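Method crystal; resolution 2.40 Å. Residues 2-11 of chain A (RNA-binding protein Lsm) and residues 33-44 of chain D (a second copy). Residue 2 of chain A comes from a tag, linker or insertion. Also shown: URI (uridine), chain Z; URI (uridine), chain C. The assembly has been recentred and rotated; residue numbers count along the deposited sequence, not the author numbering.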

# COMPACT_ATOMS: atom_id res chain seq x y z
N ALA A 2 20.49 14.35 -12.10
CA ALA A 2 19.04 14.33 -12.24
C ALA A 2 18.38 14.57 -10.88
O ALA A 2 18.99 14.38 -9.82
CB ALA A 2 18.57 13.00 -12.83
N MET A 3 17.12 15.00 -10.92
CA MET A 3 16.24 15.12 -9.77
C MET A 3 16.60 16.26 -8.82
O MET A 3 16.00 16.36 -7.74
CB MET A 3 16.18 13.80 -8.98
CG MET A 3 15.57 12.63 -9.75
SD MET A 3 15.69 11.05 -8.86
CE MET A 3 14.62 10.03 -9.86
N SER A 4 17.53 17.13 -9.19
CA SER A 4 17.79 18.31 -8.37
C SER A 4 18.35 17.96 -7.00
O SER A 4 19.21 17.08 -6.86
N GLY A 5 17.87 18.66 -5.98
CA GLY A 5 18.18 18.29 -4.61
C GLY A 5 17.16 17.29 -4.10
O GLY A 5 16.05 17.67 -3.71
N ARG A 6 17.52 16.01 -4.12
CA ARG A 6 16.58 14.96 -3.78
C ARG A 6 16.04 15.16 -2.37
O ARG A 6 16.74 15.66 -1.50
CB ARG A 6 17.25 13.59 -3.88
CG ARG A 6 17.56 13.14 -5.30
CD ARG A 6 18.52 11.94 -5.29
NE ARG A 6 18.77 11.41 -6.63
CZ ARG A 6 19.72 11.87 -7.44
NH1 ARG A 6 20.51 12.87 -7.05
NH2 ARG A 6 19.87 11.34 -8.65
N PRO A 7 14.77 14.80 -2.13
CA PRO A 7 14.23 14.90 -0.76
C PRO A 7 15.06 14.19 0.30
O PRO A 7 15.30 14.77 1.36
CB PRO A 7 12.83 14.29 -0.90
CG PRO A 7 12.45 14.56 -2.31
CD PRO A 7 13.74 14.43 -3.11
N LEU A 8 15.52 12.96 0.06
CA LEU A 8 16.37 12.32 1.06
C LEU A 8 17.71 13.05 1.20
O LEU A 8 18.32 13.00 2.28
CB LEU A 8 16.59 10.84 0.72
CG LEU A 8 15.38 9.89 0.76
CD1 LEU A 8 15.80 8.42 0.66
CD2 LEU A 8 14.52 10.10 1.99
N ASP A 9 18.17 13.73 0.15
CA ASP A 9 19.39 14.52 0.27
C ASP A 9 19.16 15.79 1.08
O ASP A 9 20.04 16.23 1.83
CB ASP A 9 19.94 14.85 -1.11
CG ASP A 9 20.90 13.77 -1.64
OD1 ASP A 9 21.17 12.78 -0.91
OD2 ASP A 9 21.40 13.93 -2.78
N VAL A 10 17.97 16.39 0.97
CA VAL A 10 17.64 17.52 1.83
C VAL A 10 17.57 17.07 3.29
O VAL A 10 17.97 17.80 4.20
CB VAL A 10 16.33 18.18 1.36
CG1 VAL A 10 15.90 19.29 2.30
CG2 VAL A 10 16.49 18.70 -0.08
N LEU A 11 17.06 15.85 3.53
CA LEU A 11 17.03 15.32 4.90
C LEU A 11 18.44 15.08 5.43
O LEU A 11 18.72 15.34 6.61
CB LEU A 11 16.24 14.01 4.94
CG LEU A 11 14.72 14.09 4.81
CD1 LEU A 11 14.09 12.70 5.05
CD2 LEU A 11 14.15 15.13 5.75
N1 URI Z . 6.16 6.05 -0.84
C2 URI Z . 7.20 5.27 -0.36
N3 URI Z . 8.27 5.97 0.15
C4 URI Z . 8.44 7.34 0.20
C5 URI Z . 7.33 8.07 -0.33
C6 URI Z . 6.27 7.43 -0.83
O2 URI Z . 7.20 4.05 -0.33
O4 URI Z . 9.48 7.80 0.68
C1' URI Z . 4.93 5.46 -1.44
C2' URI Z . 5.17 4.31 -2.44
C3' URI Z . 4.60 3.10 -1.69
C4' URI Z . 3.48 3.73 -0.86
O2' URI Z . 4.41 4.56 -3.61
O3' URI Z . 4.13 2.09 -2.56
O4' URI Z . 4.04 5.00 -0.44
C5' URI Z . 2.91 2.94 0.29
O5' URI Z . 1.69 2.30 -0.08
N1 URI C . 3.02 4.96 -7.09
C2 URI C . 2.47 5.93 -7.91
N3 URI C . 3.38 6.85 -8.38
C4 URI C . 4.73 6.89 -8.13
C5 URI C . 5.22 5.83 -7.28
C6 URI C . 4.37 4.92 -6.81
O2 URI C . 1.27 5.98 -8.18
O4 URI C . 5.41 7.79 -8.63
C1' URI C . 2.10 3.93 -6.59
C2' URI C . 2.76 2.67 -6.06
C3' URI C . 1.63 2.10 -5.21
C4' URI C . 0.96 3.35 -4.65
O2' URI C . 3.17 1.83 -7.11
O3' URI C . 0.71 1.45 -6.08
O4' URI C . 1.37 4.45 -5.50
C5' URI C . 1.26 3.68 -3.22
O5' URI C . 1.12 5.08 -2.95
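Chain D 33-44: LTGYDQHMNVVI

The apolar centre of the contact is P7(A), the first residue of helix 7-11, set against V43(D) in strand 42-44. Both CA-to-CB bonds point toward the partner stretch, and P7(A) CG lies 3.6 Å from V43(D) CG2. The same methyl meets the next turn of the helix, with V43(D) CG2 4.0 Å from V10(A) CG2. The helix and strand axes approach to 8.8 Å, and their N-to-C directions differ by 63°, so strand 42-44 runs obliquely beneath the helix start. The proline ring is also bordered by N41(D), whose CB is 3.7 Å from P7(A) CG, and by the backbone of strand 33-36, where Y36(D) C is 3.7 Å from P7(A) CD.

A second apolar contact forms at M3(A). Its side chain is extended beyond chi1 (m, t, t), and its CG sits over a face of the Y36(D) ring, 3.8 Å from the ring centroid and 23° off the normal, a CH-pi geometry. The CA-to-CB bond of Y36(D) points away from chain A, but chi1 near 73° (p) brings the ring back, so that its CZ is 3.5 Å from M3(A) CG. M3(A) SD is 5.0 Å from the ring centroid and oblique to it.

Between these two contacts the backbones pair. S4(A) and G35(D) form a single beta bridge with their CA atoms 4.5 Å apart, flanked by two hydrogen bonds: G5(A) N donates to T34(D) O at 2.9 Å, and Y36(D) N donates to M3(A) O at 3.3 Å. G35(D), at phi/psi -171/166, is nearly fully extended. Its CA lies 3.2 Å from M3(A) O and 3.3 Å from G5(A) O, the latter contact almost linear at hydrogen (173°). An ideal CB here would fall 1.7 Å from G5(A) O, so this close approach depends on the absent side chain.

At the polar edge, water 1 donates to G5(A) O at 2.9 Å and lies 2.8 Å from T34(D) OG1, to which it is also hydrogen-bonded. Water 2 accepts from L8(A) N at 2.8 Å and donates to D37(D) OD2 at 2.8 Å, linking the first helical turn to the type I turn D37(D) to M40(D). D37(D) OD2 also accepts from N41(D) ND2 at 2.8 Å. That amide also reaches a bound nucleoside, N41(D) ND2 donating to O4 of the chain Z uridine at 3.1 Å.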

# COMPACT_ATOMS: atom_id res chain seq x y z
N LEU D 33 9.99 24.02 -7.45
CA LEU D 33 10.34 22.61 -7.35
C LEU D 33 11.86 22.50 -7.37
O LEU D 33 12.49 22.74 -8.40
CB LEU D 33 9.73 21.81 -8.49
CG LEU D 33 10.02 20.29 -8.46
CD1 LEU D 33 9.21 19.58 -7.37
CD2 LEU D 33 9.82 19.63 -9.82
N THR D 34 12.46 22.16 -6.23
CA THR D 34 13.90 22.02 -6.17
C THR D 34 14.39 20.58 -6.16
O THR D 34 15.59 20.35 -6.32
CB THR D 34 14.45 22.78 -4.95
OG1 THR D 34 13.77 22.35 -3.76
CG2 THR D 34 14.24 24.28 -5.12
N GLY D 35 13.50 19.60 -5.99
CA GLY D 35 13.92 18.22 -6.13
C GLY D 35 12.73 17.28 -6.11
O GLY D 35 11.61 17.66 -5.74
N TYR D 36 12.99 16.04 -6.51
CA TYR D 36 11.99 14.98 -6.52
C TYR D 36 12.72 13.64 -6.53
O TYR D 36 13.91 13.58 -6.83
CB TYR D 36 11.04 15.11 -7.73
CG TYR D 36 11.68 14.72 -9.04
CD1 TYR D 36 11.57 13.42 -9.55
CD2 TYR D 36 12.38 15.65 -9.79
CE1 TYR D 36 12.16 13.07 -10.76
CE2 TYR D 36 12.97 15.32 -10.99
CZ TYR D 36 12.86 14.03 -11.47
OH TYR D 36 13.47 13.72 -12.65
N ASP D 37 12.00 12.58 -6.19
CA ASP D 37 12.56 11.24 -6.37
C ASP D 37 11.53 10.36 -7.07
O ASP D 37 10.45 10.80 -7.44
CB ASP D 37 13.04 10.63 -5.04
CG ASP D 37 11.94 10.53 -4.01
OD1 ASP D 37 10.75 10.41 -4.38
OD2 ASP D 37 12.27 10.59 -2.80
N GLN D 38 11.89 9.08 -7.21
CA GLN D 38 11.09 8.12 -7.97
C GLN D 38 9.75 7.83 -7.32
O GLN D 38 8.86 7.31 -8.00
CB GLN D 38 11.89 6.82 -8.14
CG GLN D 38 12.43 6.21 -6.82
CD GLN D 38 13.60 7.00 -6.16
OE1 GLN D 38 14.26 7.85 -6.79
NE2 GLN D 38 13.85 6.71 -4.88
N HIS D 39 9.57 8.14 -6.04
CA HIS D 39 8.26 8.02 -5.41
C HIS D 39 7.38 9.24 -5.63
O HIS D 39 6.25 9.26 -5.13
CB HIS D 39 8.41 7.80 -3.90
CG HIS D 39 9.20 6.58 -3.54
ND1 HIS D 39 10.31 6.64 -2.72
CD2 HIS D 39 9.04 5.28 -3.87
CE1 HIS D 39 10.81 5.42 -2.58
NE2 HIS D 39 10.05 4.58 -3.26
N MET D 40 7.88 10.26 -6.33
CA MET D 40 7.20 11.54 -6.44
C MET D 40 7.09 12.24 -5.09
O MET D 40 6.17 13.03 -4.85
CB MET D 40 5.82 11.41 -7.10
CG MET D 40 5.43 12.62 -7.90
SD MET D 40 3.86 12.48 -8.77
CE MET D 40 4.30 11.28 -10.03
N ASN D 41 8.02 11.95 -4.17
CA ASN D 41 8.36 12.92 -3.14
C ASN D 41 8.89 14.19 -3.82
O ASN D 41 9.66 14.11 -4.78
CB ASN D 41 9.44 12.38 -2.20
CG ASN D 41 9.03 11.10 -1.47
OD1 ASN D 41 7.87 10.87 -1.16
ND2 ASN D 41 10.02 10.28 -1.16
N VAL D 42 8.49 15.35 -3.32
CA VAL D 42 8.97 16.60 -3.90
C VAL D 42 9.43 17.53 -2.80
O VAL D 42 8.97 17.46 -1.65
CB VAL D 42 7.90 17.28 -4.80
CG1 VAL D 42 7.69 16.48 -6.08
CG2 VAL D 42 6.58 17.45 -4.06
N VAL D 43 10.39 18.38 -3.15
CA VAL D 43 10.84 19.49 -2.32
C VAL D 43 10.33 20.76 -2.97
O VAL D 43 10.72 21.07 -4.10
CB VAL D 43 12.37 19.53 -2.18
CG1 VAL D 43 12.75 20.52 -1.12
CG2 VAL D 43 12.94 18.14 -1.87
N ILE D 44 9.46 21.49 -2.26
CA ILE D 44 8.89 22.74 -2.75
C ILE D 44 9.42 23.89 -1.90
O ILE D 44 9.31 23.86 -0.67
CB ILE D 44 7.35 22.71 -2.72
CG1 ILE D 44 6.80 21.60 -3.62
CG2 ILE D 44 6.80 24.05 -3.17
CD1 ILE D 44 7.18 21.74 -5.08
O HOH W 1 15.70 20.46 -3.08
O HOH W 2 14.86 11.50 -2.28